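Local coordinates for protein Alp7A (Bacillus subtilis, PDB 5EC0) that binds adenine nucleotide and, as a bacterial actin-like protein, probably assembles into filaments that segregate plasmids, at residues N7-L18 against R362-S373; S181-K189 against D219-P230. All coordinates share one frame; numbering follows the deposited sequence.

Contact 1. Residues N7-L18 against R362-S373; sequences NVDFGNSMYMNL and RLLNLYGLEVLS. With ADP (adenosine-5'-diphosphate), chain D.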
loop_
_atom_site.group_PDB
_atom_site.type_symbol
_atom_site.label_atom_id
_atom_site.label_comp_id
_atom_site.label_asym_id
_atom_site.label_seq_id
_atom_site.Cartn_x
_atom_site.Cartn_y
_atom_site.Cartn_z
ATOM N N ASN A 7 -2.526 -4.238 -10.635
ATOM C CA ASN A 7 -2.196 -3.009 -9.939
ATOM C C ASN A 7 -1.518 -3.301 -8.612
ATOM O O ASN A 7 -2.022 -4.078 -7.816
ATOM C CB ASN A 7 -3.462 -2.187 -9.724
ATOM C CG ASN A 7 -4.088 -1.746 -11.041
ATOM O OD1 ASN A 7 -3.421 -1.145 -11.897
ATOM N ND2 ASN A 7 -5.361 -2.047 -11.213
ATOM N N VAL A 8 -0.377 -2.677 -8.370
ATOM C CA VAL A 8 0.451 -3.048 -7.219
ATOM C C VAL A 8 0.810 -1.813 -6.417
ATOM O O VAL A 8 1.235 -0.805 -6.984
ATOM C CB VAL A 8 1.747 -3.776 -7.665
ATOM C CG1 VAL A 8 2.676 -3.967 -6.522
ATOM C CG2 VAL A 8 1.406 -5.129 -8.297
ATOM N N ASP A 9 0.584 -1.903 -5.107
ATOM C CA ASP A 9 1.044 -0.936 -4.122
ATOM C C ASP A 9 2.201 -1.590 -3.359
ATOM O O ASP A 9 1.970 -2.477 -2.535
ATOM C CB ASP A 9 -0.101 -0.553 -3.168
ATOM C CG ASP A 9 0.255 0.600 -2.221
ATOM O OD1 ASP A 9 1.449 0.840 -1.936
ATOM O OD2 ASP A 9 -0.688 1.270 -1.746
ATOM N N PHE A 10 3.441 -1.201 -3.655
ATOM C CA PHE A 10 4.575 -1.695 -2.870
ATOM C C PHE A 10 4.704 -0.878 -1.581
ATOM O O PHE A 10 5.528 0.036 -1.496
ATOM C CB PHE A 10 5.886 -1.623 -3.664
ATOM C CG PHE A 10 5.929 -2.507 -4.871
ATOM C CD1 PHE A 10 6.017 -3.887 -4.733
ATOM C CD2 PHE A 10 5.917 -1.958 -6.151
ATOM C CE1 PHE A 10 6.067 -4.706 -5.843
ATOM C CE2 PHE A 10 5.964 -2.772 -7.267
ATOM C CZ PHE A 10 6.039 -4.148 -7.115
ATOM N N GLY A 11 3.874 -1.176 -0.588
ATOM C CA GLY A 11 3.925 -0.444 0.665
ATOM C C GLY A 11 5.147 -0.801 1.487
ATOM O O GLY A 11 5.879 -1.732 1.157
ATOM N N ASN A 12 5.377 -0.050 2.559
ATOM C CA ASN A 12 6.458 -0.354 3.482
ATOM C C ASN A 12 6.028 -1.458 4.445
ATOM O O ASN A 12 6.860 -2.207 4.949
ATOM C CB ASN A 12 6.880 0.894 4.266
ATOM C CG ASN A 12 7.141 2.102 3.369
ATOM O OD1 ASN A 12 7.788 1.995 2.328
ATOM N ND2 ASN A 12 6.642 3.264 3.783
ATOM N N SER A 13 4.721 -1.547 4.689
ATOM C CA SER A 13 4.166 -2.499 5.644
ATOM C C SER A 13 3.605 -3.727 4.934
ATOM O O SER A 13 3.892 -4.867 5.308
ATOM C CB SER A 13 3.076 -1.837 6.484
ATOM O OG SER A 13 2.409 -2.778 7.307
ATOM N N MET A 14 2.814 -3.478 3.899
ATOM C CA MET A 14 2.211 -4.531 3.102
ATOM C C MET A 14 2.410 -4.253 1.609
ATOM O O MET A 14 2.256 -3.131 1.156
ATOM C CB MET A 14 0.704 -4.657 3.397
ATOM C CG MET A 14 0.328 -5.037 4.831
ATOM S SD MET A 14 0.873 -6.674 5.392
ATOM C CE MET A 14 -0.154 -7.741 4.412
ATOM N N TYR A 15 2.778 -5.291 0.875
ATOM C CA TYR A 15 2.574 -5.388 -0.557
ATOM C C TYR A 15 1.085 -5.658 -0.784
ATOM O O TYR A 15 0.542 -6.569 -0.176
ATOM C CB TYR A 15 3.435 -6.527 -1.136
ATOM C CG TYR A 15 3.088 -6.941 -2.547
ATOM C CD1 TYR A 15 2.041 -7.824 -2.801
ATOM C CD2 TYR A 15 3.819 -6.465 -3.622
ATOM C CE1 TYR A 15 1.721 -8.204 -4.094
ATOM C CE2 TYR A 15 3.518 -6.855 -4.926
ATOM C CZ TYR A 15 2.458 -7.713 -5.152
ATOM O OH TYR A 15 2.155 -8.094 -6.429
ATOM N N MET A 16 0.428 -4.873 -1.637
ATOM C CA MET A 16 -0.992 -5.088 -1.913
ATOM C C MET A 16 -1.200 -5.020 -3.398
ATOM O O MET A 16 -0.544 -4.219 -4.087
ATOM C CB MET A 16 -1.869 -4.049 -1.196
ATOM C CG MET A 16 -1.437 -3.726 0.247
ATOM S SD MET A 16 -2.521 -2.512 0.995
ATOM C CE MET A 16 -2.316 -1.176 -0.167
ATOM N N ASN A 17 -2.109 -5.834 -3.919
ATOM C CA ASN A 17 -2.239 -5.766 -5.353
ATOM C C ASN A 17 -3.688 -6.133 -5.728
ATOM O O ASN A 17 -4.353 -6.906 -5.034
ATOM C CB ASN A 17 -1.202 -6.709 -6.006
ATOM C CG ASN A 17 -1.522 -8.174 -5.774
ATOM O OD1 ASN A 17 -2.497 -8.693 -6.317
ATOM N ND2 ASN A 17 -0.958 -8.709 -4.728
ATOM N N LEU A 18 -4.167 -5.620 -6.846
ATOM C CA LEU A 18 -5.415 -6.118 -7.394
ATOM C C LEU A 18 -5.140 -6.784 -8.735
ATOM O O LEU A 18 -4.541 -6.181 -9.638
ATOM C CB LEU A 18 -6.433 -4.987 -7.569
ATOM C CG LEU A 18 -7.044 -4.266 -6.372
ATOM C CD1 LEU A 18 -7.616 -2.905 -6.817
ATOM C CD2 LEU A 18 -8.144 -5.137 -5.806
ATOM N N ARG A 362 -6.895 2.840 3.790
ATOM C CA ARG A 362 -5.695 2.041 3.569
ATOM C C ARG A 362 -5.516 1.640 2.088
ATOM O O ARG A 362 -4.395 1.495 1.612
ATOM C CB ARG A 362 -5.700 0.789 4.444
ATOM C CG ARG A 362 -4.354 0.102 4.480
ATOM C CD ARG A 362 -4.252 -0.929 5.642
ATOM N NE ARG A 362 -5.106 -2.104 5.447
ATOM C CZ ARG A 362 -4.685 -3.240 4.896
ATOM N NH1 ARG A 362 -3.425 -3.348 4.498
ATOM N NH2 ARG A 362 -5.507 -4.272 4.749
ATOM N N LEU A 363 -6.614 1.476 1.359
ATOM C CA LEU A 363 -6.531 0.969 -0.007
ATOM C C LEU A 363 -6.700 2.038 -1.085
ATOM O O LEU A 363 -6.735 1.707 -2.272
ATOM C CB LEU A 363 -7.572 -0.123 -0.226
ATOM C CG LEU A 363 -7.452 -1.388 0.637
ATOM C CD1 LEU A 363 -8.390 -2.498 0.131
ATOM C CD2 LEU A 363 -6.022 -1.875 0.711
ATOM N N LEU A 364 -6.775 3.309 -0.685
ATOM C CA LEU A 364 -7.133 4.383 -1.628
ATOM C C LEU A 364 -6.147 4.514 -2.810
ATOM O O LEU A 364 -6.572 4.660 -3.967
ATOM C CB LEU A 364 -7.247 5.727 -0.889
ATOM C CG LEU A 364 -8.191 6.743 -1.536
ATOM C CD1 LEU A 364 -9.633 6.228 -1.489
ATOM C CD2 LEU A 364 -8.094 8.125 -0.876
ATOM N N ASN A 365 -4.844 4.476 -2.530
ATOM C CA ASN A 365 -3.843 4.524 -3.607
ATOM C C ASN A 365 -4.073 3.390 -4.630
ATOM O O ASN A 365 -4.176 3.637 -5.844
ATOM C CB ASN A 365 -2.418 4.439 -3.040
ATOM C CG ASN A 365 -1.896 5.784 -2.522
ATOM O OD1 ASN A 365 -2.151 6.835 -3.107
ATOM N ND2 ASN A 365 -1.174 5.747 -1.408
ATOM N N LEU A 366 -4.165 2.158 -4.125
ATOM C CA LEU A 366 -4.439 0.974 -4.948
ATOM C C LEU A 366 -5.704 1.140 -5.795
ATOM O O LEU A 366 -5.732 0.800 -6.977
ATOM C CB LEU A 366 -4.587 -0.260 -4.063
ATOM C CG LEU A 366 -4.756 -1.618 -4.732
ATOM C CD1 LEU A 366 -3.725 -1.800 -5.803
ATOM C CD2 LEU A 366 -4.630 -2.739 -3.675
ATOM N N TYR A 367 -6.740 1.668 -5.159
ATOM C CA TYR A 367 -8.029 1.880 -5.787
ATOM C C TYR A 367 -7.938 2.934 -6.881
ATOM O O TYR A 367 -8.624 2.846 -7.900
ATOM C CB TYR A 367 -9.068 2.286 -4.734
ATOM C CG TYR A 367 -9.671 1.107 -4.006
ATOM C CD1 TYR A 367 -9.172 -0.177 -4.197
ATOM C CD2 TYR A 367 -10.761 1.269 -3.152
ATOM C CE1 TYR A 367 -9.727 -1.266 -3.545
ATOM C CE2 TYR A 367 -11.334 0.185 -2.509
ATOM C CZ TYR A 367 -10.810 -1.077 -2.706
ATOM O OH TYR A 367 -11.368 -2.156 -2.066
ATOM N N GLY A 368 -7.076 3.918 -6.660
ATOM C CA GLY A 368 -6.798 4.934 -7.653
ATOM C C GLY A 368 -6.138 4.308 -8.864
ATOM O O GLY A 368 -6.478 4.634 -9.996
ATOM N N LEU A 369 -5.199 3.393 -8.631
ATOM C CA LEU A 369 -4.630 2.637 -9.738
ATOM C C LEU A 369 -5.724 1.842 -10.446
ATOM O O LEU A 369 -5.767 1.792 -11.672
ATOM C CB LEU A 369 -3.534 1.684 -9.270
ATOM C CG LEU A 369 -2.203 2.272 -8.799
ATOM C CD1 LEU A 369 -1.155 1.173 -8.552
ATOM C CD2 LEU A 369 -1.671 3.348 -9.785
ATOM N N GLU A 370 -6.598 1.202 -9.674
ATOM C CA GLU A 370 -7.628 0.366 -10.275
ATOM C C GLU A 370 -8.508 1.192 -11.248
ATOM O O GLU A 370 -8.758 0.782 -12.381
ATOM C CB GLU A 370 -8.474 -0.301 -9.185
ATOM C CG GLU A 370 -9.595 -1.203 -9.712
ATOM C CD GLU A 370 -9.094 -2.452 -10.449
ATOM O OE1 GLU A 370 -7.927 -2.847 -10.248
ATOM O OE2 GLU A 370 -9.878 -3.038 -11.230
ATOM N N VAL A 371 -8.944 2.364 -10.798
ATOM C CA VAL A 371 -9.712 3.286 -11.630
ATOM C C VAL A 371 -8.954 3.635 -12.912
ATOM O O VAL A 371 -9.527 3.626 -14.005
ATOM C CB VAL A 371 -10.041 4.602 -10.862
ATOM C CG1 VAL A 371 -10.436 5.751 -11.838
ATOM C CG2 VAL A 371 -11.117 4.386 -9.812
ATOM N N LEU A 372 -7.664 3.948 -12.789
ATOM C CA LEU A 372 -6.894 4.288 -13.981
ATOM C C LEU A 372 -6.783 3.090 -14.927
ATOM O O LEU A 372 -6.787 3.254 -16.137
ATOM C CB LEU A 372 -5.513 4.816 -13.606
ATOM C CG LEU A 372 -5.566 6.243 -13.041
ATOM C CD1 LEU A 372 -4.168 6.786 -12.760
ATOM C CD2 LEU A 372 -6.356 7.193 -13.991
ATOM N N SER A 373 -6.709 1.884 -14.382
ATOM C CA SER A 373 -6.525 0.716 -15.238
ATOM C C SER A 373 -7.833 0.390 -15.963
ATOM O O SER A 373 -7.793 -0.079 -17.086
ATOM C CB SER A 373 -6.006 -0.492 -14.434
ATOM O OG SER A 373 -6.993 -0.993 -13.554
HETATM P PB ADP D . 3.244 2.142 4.921
HETATM O O1B ADP D . 3.133 1.566 3.515
HETATM O O2B ADP D . 4.238 3.277 5.102
HETATM O O3B ADP D . 3.356 1.135 6.042
HETATM P PA ADP D . 0.351 2.099 5.054
HETATM O O1A ADP D . 0.479 0.705 4.480
HETATM O O2A ADP D . -0.655 3.074 4.467
HETATM O O3A ADP D . 1.795 2.830 5.157
HETATM O "O5'" ADP D . 0.046 1.984 6.617
HETATM C "C5'" ADP D . 0.437 0.858 7.392
HETATM C "C4'" ADP D . -0.363 0.995 8.670
HETATM O "O4'" ADP D . -1.712 0.636 8.388
HETATM C "C3'" ADP D . 0.074 0.073 9.792
HETATM O "O3'" ADP D . 0.916 0.769 10.711
HETATM C "C2'" ADP D . -1.218 -0.320 10.481
HETATM O "O2'" ADP D . -1.249 0.322 11.755
HETATM C "C1'" ADP D . -2.333 0.235 9.602
HETATM N N9 ADP D . -3.409 -0.733 9.290
HETATM C C8 ADP D . -4.720 -0.429 9.398
HETATM N N7 ADP D . -5.495 -1.481 9.049
HETATM C C5 ADP D . -4.669 -2.478 8.694
HETATM C C6 ADP D . -4.877 -3.861 8.224
HETATM N N6 ADP D . -6.143 -4.339 8.075
HETATM N N1 ADP D . -3.777 -4.598 7.952
HETATM C C2 ADP D . -2.534 -4.093 8.120
HETATM N N3 ADP D . -2.258 -2.835 8.547
HETATM C C4 ADP D . -3.286 -1.991 8.853
HETATM O O HOH W 1 -0.326 3.079 -0.112
HETATM O O HOH W 2 -3.281 1.872 -1.337
HETATM O O HOH W 3 -7.194 -5.356 -11.029
#

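Contact 2. Residues S181-K189 against D219-P230; sequences SEVARWAIK and DLVLLPAGLKPP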
loop_
_atom_site.group_PDB
_atom_site.type_symbol
_atom_site.label_atom_id
_atom_site.label_comp_id
_atom_site.label_asym_id
_atom_site.label_seq_id
_atom_site.Cartn_x
_atom_site.Cartn_y
_atom_site.Cartn_z
ATOM N N SER A 181 -0.076 8.638 -3.419
ATOM C CA SER A 181 -0.801 9.710 -2.725
ATOM C C SER A 181 -1.577 10.600 -3.695
ATOM O O SER A 181 -2.773 10.839 -3.506
ATOM C CB SER A 181 0.157 10.555 -1.870
ATOM O OG SER A 181 1.057 9.720 -1.164
ATOM N N GLU A 182 -0.902 11.101 -4.725
ATOM C CA GLU A 182 -1.588 11.876 -5.750
ATOM C C GLU A 182 -2.572 10.998 -6.500
ATOM O O GLU A 182 -3.710 11.417 -6.714
ATOM C CB GLU A 182 -0.592 12.526 -6.723
ATOM C CG GLU A 182 -1.224 13.398 -7.819
ATOM C CD GLU A 182 -1.653 12.604 -9.047
ATOM O OE1 GLU A 182 -1.139 11.485 -9.252
ATOM O OE2 GLU A 182 -2.509 13.091 -9.814
ATOM N N VAL A 183 -2.156 9.788 -6.895
ATOM C CA VAL A 183 -3.009 8.934 -7.741
ATOM C C VAL A 183 -4.312 8.523 -7.030
ATOM O O VAL A 183 -5.311 8.190 -7.670
ATOM C CB VAL A 183 -2.257 7.637 -8.222
ATOM C CG1 VAL A 183 -2.095 6.629 -7.091
ATOM C CG2 VAL A 183 -2.992 6.987 -9.389
ATOM N N ALA A 184 -4.302 8.567 -5.704
ATOM C CA ALA A 184 -5.468 8.193 -4.929
ATOM C C ALA A 184 -6.666 9.088 -5.224
ATOM O O ALA A 184 -7.799 8.722 -4.919
ATOM C CB ALA A 184 -5.148 8.227 -3.437
ATOM N N ARG A 185 -6.425 10.255 -5.810
ATOM C CA ARG A 185 -7.526 11.172 -6.054
ATOM C C ARG A 185 -8.488 10.527 -7.041
ATOM O O ARG A 185 -9.659 10.857 -7.041
ATOM C CB ARG A 185 -7.032 12.549 -6.550
ATOM C CG ARG A 185 -6.494 12.558 -7.985
ATOM C CD ARG A 185 -5.646 13.787 -8.313
ATOM N NE ARG A 185 -5.060 13.635 -9.644
ATOM C CZ ARG A 185 -5.600 14.060 -10.790
ATOM N NH1 ARG A 185 -6.757 14.714 -10.807
ATOM N NH2 ARG A 185 -4.965 13.832 -11.932
ATOM N N TRP A 186 -8.019 9.573 -7.844
ATOM C CA TRP A 186 -8.917 8.949 -8.807
ATOM C C TRP A 186 -9.931 8.035 -8.120
ATOM O O TRP A 186 -11.033 7.838 -8.641
ATOM C CB TRP A 186 -8.129 8.198 -9.885
ATOM C CG TRP A 186 -7.507 9.183 -10.816
ATOM C CD1 TRP A 186 -6.187 9.549 -10.868
ATOM C CD2 TRP A 186 -8.189 10.006 -11.788
ATOM N NE1 TRP A 186 -6.006 10.520 -11.821
ATOM C CE2 TRP A 186 -7.213 10.811 -12.403
ATOM C CE3 TRP A 186 -9.530 10.110 -12.198
ATOM C CZ2 TRP A 186 -7.529 11.726 -13.427
ATOM C CZ3 TRP A 186 -9.848 11.014 -13.216
ATOM C CH2 TRP A 186 -8.848 11.813 -13.819
ATOM N N ALA A 187 -9.589 7.520 -6.938
ATOM C CA ALA A 187 -10.528 6.675 -6.197
ATOM C C ALA A 187 -11.620 7.523 -5.539
ATOM O O ALA A 187 -12.678 7.019 -5.206
ATOM C CB ALA A 187 -9.789 5.827 -5.139
ATOM N N ILE A 188 -11.354 8.816 -5.374
ATOM C CA ILE A 188 -12.364 9.771 -4.906
ATOM C C ILE A 188 -13.207 10.337 -6.079
ATOM O O ILE A 188 -14.419 10.568 -5.957
ATOM C CB ILE A 188 -11.695 10.951 -4.148
ATOM C CG1 ILE A 188 -10.780 10.442 -3.014
ATOM C CG2 ILE A 188 -12.750 11.970 -3.666
ATOM C CD1 ILE A 188 -11.501 9.593 -1.943
ATOM N N LYS A 189 -12.558 10.565 -7.215
ATOM C CA LYS A 189 -13.212 11.209 -8.351
ATOM C C LYS A 189 -14.195 10.273 -9.049
ATOM O O LYS A 189 -15.303 10.679 -9.412
ATOM C CB LYS A 189 -12.173 11.707 -9.359
ATOM C CG LYS A 189 -11.163 12.723 -8.787
ATOM C CD LYS A 189 -10.018 13.007 -9.774
ATOM C CE LYS A 189 -10.489 13.756 -11.017
ATOM N NZ LYS A 189 -10.996 15.143 -10.700
ATOM N N ASP A 219 2.802 11.627 3.478
ATOM C CA ASP A 219 2.934 12.329 2.201
ATOM C C ASP A 219 1.708 13.183 1.900
ATOM O O ASP A 219 0.568 12.724 2.016
ATOM C CB ASP A 219 3.169 11.331 1.067
ATOM C CG ASP A 219 4.220 10.284 1.417
ATOM O OD1 ASP A 219 5.420 10.560 1.236
ATOM O OD2 ASP A 219 3.841 9.189 1.885
ATOM N N LEU A 220 1.946 14.430 1.513
ATOM C CA LEU A 220 0.849 15.356 1.282
ATOM C C LEU A 220 0.879 15.918 -0.130
ATOM O O LEU A 220 1.945 16.269 -0.654
ATOM C CB LEU A 220 0.892 16.495 2.304
ATOM C CG LEU A 220 0.814 16.069 3.777
ATOM C CD1 LEU A 220 2.195 15.969 4.387
ATOM C CD2 LEU A 220 -0.032 17.046 4.566
ATOM N N VAL A 221 -0.299 15.986 -0.746
ATOM C CA VAL A 221 -0.444 16.555 -2.081
ATOM C C VAL A 221 -1.479 17.683 -2.084
ATOM O O VAL A 221 -2.571 17.526 -1.541
ATOM C CB VAL A 221 -0.872 15.496 -3.097
ATOM C CG1 VAL A 221 -0.609 16.000 -4.508
ATOM C CG2 VAL A 221 -0.127 14.204 -2.846
ATOM N N LEU A 222 -1.147 18.819 -2.686
ATOM C CA LEU A 222 -2.109 19.923 -2.760
ATOM C C LEU A 222 -2.867 19.860 -4.092
ATOM O O LEU A 222 -2.285 20.067 -5.158
ATOM C CB LEU A 222 -1.408 21.272 -2.574
ATOM C CG LEU A 222 -2.275 22.542 -2.521
ATOM C CD1 LEU A 222 -3.293 22.421 -1.403
ATOM C CD2 LEU A 222 -1.411 23.794 -2.323
ATOM N N LEU A 223 -4.158 19.531 -4.025
ATOM C CA LEU A 223 -4.995 19.436 -5.221
ATOM C C LEU A 223 -5.894 20.655 -5.368
ATOM O O LEU A 223 -6.738 20.916 -4.508
ATOM C CB LEU A 223 -5.861 18.171 -5.194
ATOM C CG LEU A 223 -5.149 16.842 -4.903
ATOM C CD1 LEU A 223 -6.135 15.695 -4.891
ATOM C CD2 LEU A 223 -4.047 16.564 -5.896
ATOM N N PRO A 224 -5.727 21.397 -6.470
ATOM C CA PRO A 224 -6.589 22.543 -6.765
ATOM C C PRO A 224 -8.045 22.109 -6.900
ATOM O O PRO A 224 -8.303 20.963 -7.281
ATOM C CB PRO A 224 -6.040 23.071 -8.101
ATOM C CG PRO A 224 -4.651 22.528 -8.192
ATOM C CD PRO A 224 -4.706 21.188 -7.508
ATOM N N ALA A 225 -8.955 23.028 -6.588
ATOM C CA ALA A 225 -10.401 22.809 -6.567
ATOM C C ALA A 225 -10.915 21.833 -7.628
ATOM O O ALA A 225 -10.605 21.963 -8.800
ATOM C CB ALA A 225 -11.120 24.168 -6.717
ATOM N N GLY A 226 -11.716 20.859 -7.207
ATOM C CA GLY A 226 -12.191 19.837 -8.127
ATOM C C GLY A 226 -11.253 18.639 -8.266
ATOM O O GLY A 226 -11.343 17.889 -9.230
ATOM N N LEU A 227 -10.354 18.468 -7.302
ATOM C CA LEU A 227 -9.426 17.333 -7.283
ATOM C C LEU A 227 -8.628 17.232 -8.590
ATOM O O LEU A 227 -8.443 16.145 -9.150
ATOM C CB LEU A 227 -10.182 16.025 -7.008
ATOM C CG LEU A 227 -11.051 16.046 -5.739
ATOM C CD1 LEU A 227 -11.858 14.766 -5.593
ATOM C CD2 LEU A 227 -10.215 16.304 -4.475
ATOM N N LYS A 228 -8.150 18.385 -9.049
ATOM C CA LYS A 228 -7.411 18.510 -10.299
ATOM C C LYS A 228 -5.945 18.187 -10.050
ATOM O O LYS A 228 -5.529 18.105 -8.897
ATOM C CB LYS A 228 -7.592 19.930 -10.873
ATOM C CG LYS A 228 -9.011 20.193 -11.368
ATOM C CD LYS A 228 -9.253 21.643 -11.732
ATOM C CE LYS A 228 -10.689 21.850 -12.210
ATOM N NZ LYS A 228 -11.050 20.852 -13.263
ATOM N N PRO A 229 -5.153 17.983 -11.123
ATOM C CA PRO A 229 -3.753 17.630 -10.874
ATOM C C PRO A 229 -3.002 18.740 -10.135
ATOM O O PRO A 229 -3.349 19.912 -10.269
ATOM C CB PRO A 229 -3.177 17.429 -12.286
ATOM C CG PRO A 229 -4.344 17.213 -13.168
ATOM C CD PRO A 229 -5.470 17.998 -12.565
ATOM N N PRO A 230 -1.985 18.366 -9.349
ATOM C CA PRO A 230 -1.139 19.346 -8.657
ATOM C C PRO A 230 -0.550 20.326 -9.654
ATOM O O PRO A 230 -0.272 19.925 -10.781
ATOM C CB PRO A 230 -0.047 18.484 -8.013
ATOM C CG PRO A 230 -0.669 17.117 -7.903
ATOM C CD PRO A 230 -1.569 16.978 -9.082
#

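Contact 1. Residues N7-L18 against R362-S373
Asn7 lies across the helix beginning at Leu364, meeting Leu369, Glu370 and Ser373. Its CB rests 3.9 Å from Leu369 CB, and its CG is still beside that CB and Ser373 OG. At the tip OD1 turns to Gln126 NE2, while ND2 spends its two protons on the helix. One runs nearly straight (168°) to Ser373 OG at 3.0 Å. Ser373 OG gives its own proton to Glu370 O, turning that proton away and leaving OG to accept from the amide. The other reaches Glu370 OE1 at 2.9 Å from above the carboxylate, whose plane stands 84° from the amide; Arg374 and Arg5 hold OE2. An amide, donor and acceptor in one flat group, suits this buried place.

Strands 7-10 and 14-18 form the hairpin that carries the first phosphate-binding loop of the actin fold: at its turn, Asn12 N gives a hydrogen bond to ADP O1B (2.9 Å). Leu366 CG, anti to its backbone N at chi1 -175°, points both methyls at the hairpin, CD1 against Asn7 O and CD2 by Met16 CB, and Leu18 CD1 lies 3.8 Å from Leu366 CG. Farther along, the flexible Met16 brings SD 3.6 Å from Leu363 CD2 and close to Arg362 NH1. Of two waters at Asp9 OD2, one donates to it and accepts from Asn365 ND2; the other accepts from Leu366 N. Asn365 is held further by Ser181 and Asp212. Arg362, salt-bridged to Glu25, lays one guanidinium face over the adenine, its NE 3.3 Å from ADP C6.

Contact 2. Residues S181-K189 against D219-P230
A type I turn from Glu182 to Arg185 leads into the short helix 185-189, and this run passes beside strand 219-223 and the loop after it, with Glu182 and Val221 6.1 Å apart at their CA atoms. Val221 fills the strand side, its CG2 3.7 Å from Glu182 N and also against Ser181 CB. Glu182 CG rests on Pro230 CG (3.8 Å), the two side chains crossing at about a right angle.

Arg185 carries the centre. CG sits between the backbone N and carbonyl carbon (chi1 72°), and the chain then runs extended past Leu223 CD1, which touches its CB. The guanidinium lies between Trp186 NE1 over one face and Pro229 N over the other. At its edge, NH1 gives a 2.8 Å hydrogen bond to Leu227 O. NE makes a 2.6 Å salt bridge to Glu182 OE2, which it meets from above the carboxylate plane. Leu227 O takes a second donor, Lys189 NZ at 3.2 Å, which comes from above the carbonyl plane, 64° out of it. A leucine in place of this arginine would probably leave Glu182 without its charge partner and Leu227 O with one donor fewer. Leu227 turns CD1 onto Ile188 CG2 (3.5 Å), while its neighbour Gly226 has backbone angles that a side chain would jam.

Asp219 bonds to Ser238 and Ser181 OG to Asp212, so both polar ends are tied to the sheet. The helix packs on Phe210 of strand 207-213 here, and Ala187 and Ala184 lie against helix 364-386, while Val221 and Pro230 touch Phe236 of strand 236-239.

How the contacts relate
From the N terminus, the chain first lays down the hairpin of contact 1, whose partner at 362-373 comes only after 343 intervening residues, so this contact closes almost the whole chain into one loop. Contact 2 is nested inside it and closes a much shorter one: 29 residues separate 181-189 from 219-230, including strand 207-213. The centres lie about 15 Å apart, yet the two contacts touch, Leu372 packing on Val183. Helix 364-386 is therefore shared ground: the hairpin of the sheet that begins at the N terminus meets it in contact 1, and the turn and helix of contact 2 link it to the sheet that holds strands 207-213 and 218-223.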